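Local structure of HP0420 homologue (Helicobacter felis, 3LWG) at residues N76-S81 / L131-R136. The protein is of unknown function but forms a two-chain assembly with the hotdog fold, a fold whose members often act as acyl-CoA thioesterases or dehydratases. Residues are numbered along the deposited sequence; the frame is centred on the assembly and turned at random.
Sequences NSLISS and LVFEKR
Asn76 OD1 takes a hydrogen bond from Arg136 NH1 at 2.7 Å. The oxygen lies only 3° out of the guanidinium plane, so it meets that group at its edge, while the Asn76 amide stands almost perpendicular to it (88°). The Arg136 chain is bent at chi2 and chi3, which turns the guanidinium back so that NH1 reaches OD1; CG and CD lie alongside the same oxygen. At the other end of the amide, Asn76 ND2 reaches Phe133 O at 3.3 Å, which fixes the rotation of the group from both ends. The backbone carbonyl of Asn76 adds a nearly straight bond from Phe133 N, 2.9 Å between N and O. Beyond it, Ser77 and Val132 form an antiparallel non-hydrogen-bonded pair, and Leu78 and Leu131 a hydrogen-bonded one through reciprocal N-H to O bonds. On the Leu78 face, Leu78 CD1 comes to the edge of the Phe133 ring, 3.7 Å from CE1, and Leu131 CD1 packs 3.5 Å from Ser80 CB, in the classic beta bulge in which Ser80 and Ser81 both face Glu129. Arg136 NH2 also forms a salt bridge with Asp53 of the second subunit. In this hotdog fold the antiparallel sheet wraps round helix 57-72: the contact joins the start of strand 77-86 to the end of strand 121-132, Ser77 and Ile79 pack on Leu69 of that helix, and at Ser81 the sheet continues antiparallel into the second subunit.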
loop_
_atom_site.group_PDB
_atom_site.type_symbol
_atom_site.label_atom_id
_atom_site.label_comp_id
_atom_site.label_asym_id
_atom_site.label_seq_id
_atom_site.Cartn_x
_atom_site.Cartn_y
_atom_site.Cartn_z
ATOM N N ASN B 76 -6.122 -6.731 16.296
ATOM C CA ASN B 76 -6.474 -7.815 15.400
ATOM C C ASN B 76 -7.188 -7.358 14.136
ATOM O O ASN B 76 -8.046 -8.068 13.602
ATOM C CB ASN B 76 -7.356 -8.829 16.133
ATOM C CG ASN B 76 -6.657 -9.486 17.282
ATOM O OD1 ASN B 76 -5.486 -9.252 17.561
ATOM N ND2 ASN B 76 -7.383 -10.345 17.959
ATOM N N SER B 77 -6.795 -6.207 13.605
ATOM C CA SER B 77 -7.462 -5.715 12.402
ATOM C C SER B 77 -6.500 -5.808 11.219
ATOM O O SER B 77 -5.267 -5.780 11.396
ATOM C CB SER B 77 -7.932 -4.241 12.587
ATOM O OG SER B 77 -6.855 -3.417 12.976
ATOM N N LEU B 78 -7.039 -5.977 10.020
ATOM C CA LEU B 78 -6.208 -5.751 8.842
ATOM C C LEU B 78 -6.977 -5.198 7.681
ATOM O O LEU B 78 -8.213 -5.274 7.601
ATOM C CB LEU B 78 -5.391 -6.981 8.412
ATOM C CG LEU B 78 -6.206 -8.262 8.353
ATOM C CD1 LEU B 78 -7.226 -8.105 7.319
ATOM C CD2 LEU B 78 -5.339 -9.491 8.086
ATOM N N ILE B 79 -6.218 -4.626 6.768
ATOM C CA ILE B 79 -6.825 -4.063 5.589
ATOM C C ILE B 79 -7.287 -5.191 4.689
ATOM O O ILE B 79 -6.476 -6.075 4.350
ATOM C CB ILE B 79 -5.823 -3.226 4.743
ATOM C CG1 ILE B 79 -5.211 -2.071 5.575
ATOM C CG2 ILE B 79 -6.565 -2.718 3.546
ATOM C CD1 ILE B 79 -6.120 -0.949 5.772
ATOM N N SER B 80 -8.543 -5.147 4.257
ATOM C CA SER B 80 -9.041 -6.191 3.378
ATOM C C SER B 80 -9.235 -5.752 1.924
ATOM O O SER B 80 -9.204 -6.580 1.027
ATOM C CB SER B 80 -10.341 -6.792 3.906
ATOM O OG SER B 80 -11.333 -5.773 4.030
ATOM N N SER B 81 -9.463 -4.465 1.688
ATOM C CA SER B 81 -9.802 -4.002 0.339
ATOM C C SER B 81 -9.543 -2.521 0.257
ATOM O O SER B 81 -9.569 -1.867 1.285
ATOM C CB SER B 81 -11.309 -4.228 0.083
ATOM O OG SER B 81 -11.563 -3.969 -1.290
ATOM N N LEU B 131 -11.045 -5.305 8.349
ATOM C CA LEU B 131 -11.755 -6.356 9.053
ATOM C C LEU B 131 -11.078 -6.595 10.389
ATOM O O LEU B 131 -9.869 -6.459 10.501
ATOM C CB LEU B 131 -11.709 -7.636 8.221
ATOM C CG LEU B 131 -12.451 -7.553 6.894
ATOM C CD1 LEU B 131 -12.197 -8.850 6.090
ATOM C CD2 LEU B 131 -13.934 -7.319 7.098
ATOM N N VAL B 132 -11.876 -6.972 11.397
ATOM C CA VAL B 132 -11.368 -7.278 12.735
ATOM C C VAL B 132 -11.640 -8.745 13.040
ATOM O O VAL B 132 -12.776 -9.218 12.858
ATOM C CB VAL B 132 -12.099 -6.462 13.779
ATOM C CG1 VAL B 132 -11.531 -6.753 15.191
ATOM C CG2 VAL B 132 -11.986 -4.969 13.440
ATOM N N PHE B 133 -10.592 -9.459 13.454
ATOM C CA PHE B 133 -10.673 -10.909 13.705
ATOM C C PHE B 133 -10.538 -11.306 15.163
ATOM O O PHE B 133 -9.990 -10.581 15.971
ATOM C CB PHE B 133 -9.590 -11.627 12.911
ATOM C CG PHE B 133 -9.768 -11.484 11.446
ATOM C CD1 PHE B 133 -9.129 -10.465 10.751
ATOM C CD2 PHE B 133 -10.612 -12.326 10.765
ATOM C CE1 PHE B 133 -9.310 -10.339 9.394
ATOM C CE2 PHE B 133 -10.787 -12.186 9.401
ATOM C CZ PHE B 133 -10.136 -11.195 8.726
ATOM N N GLU B 134 -11.032 -12.500 15.482
ATOM C CA GLU B 134 -10.982 -12.973 16.853
ATOM C C GLU B 134 -9.687 -13.735 17.172
ATOM O O GLU B 134 -9.235 -13.714 18.310
ATOM C CB GLU B 134 -12.238 -13.782 17.217
ATOM C CG GLU B 134 -12.414 -15.119 16.501
ATOM C CD GLU B 134 -13.005 -16.216 17.439
ATOM O OE1 GLU B 134 -13.841 -15.890 18.326
ATOM O OE2 GLU B 134 -12.613 -17.401 17.290
ATOM N N LYS B 135 -9.074 -14.373 16.179
ATOM C CA LYS B 135 -7.887 -15.211 16.445
ATOM C C LYS B 135 -6.629 -14.631 15.821
ATOM O O LYS B 135 -6.700 -13.959 14.776
ATOM C CB LYS B 135 -8.069 -16.628 15.899
ATOM C CG LYS B 135 -9.312 -17.348 16.394
ATOM C CD LYS B 135 -9.537 -18.570 15.553
ATOM C CE LYS B 135 -11.002 -18.989 15.533
ATOM N NZ LYS B 135 -11.164 -20.275 14.781
ATOM N N ARG B 136 -5.498 -14.869 16.490
ATOM C CA ARG B 136 -4.166 -14.664 15.920
ATOM C C ARG B 136 -3.378 -15.936 16.153
ATOM O O ARG B 136 -3.590 -16.622 17.164
ATOM C CB ARG B 136 -3.430 -13.531 16.632
ATOM C CG ARG B 136 -4.234 -12.246 16.685
ATOM C CD ARG B 136 -4.229 -11.608 15.289
ATOM N NE ARG B 136 -2.909 -11.086 14.909
ATOM C CZ ARG B 136 -2.449 -9.892 15.274
ATOM N NH1 ARG B 136 -3.179 -9.126 16.077
ATOM N NH2 ARG B 136 -1.273 -9.448 14.803
#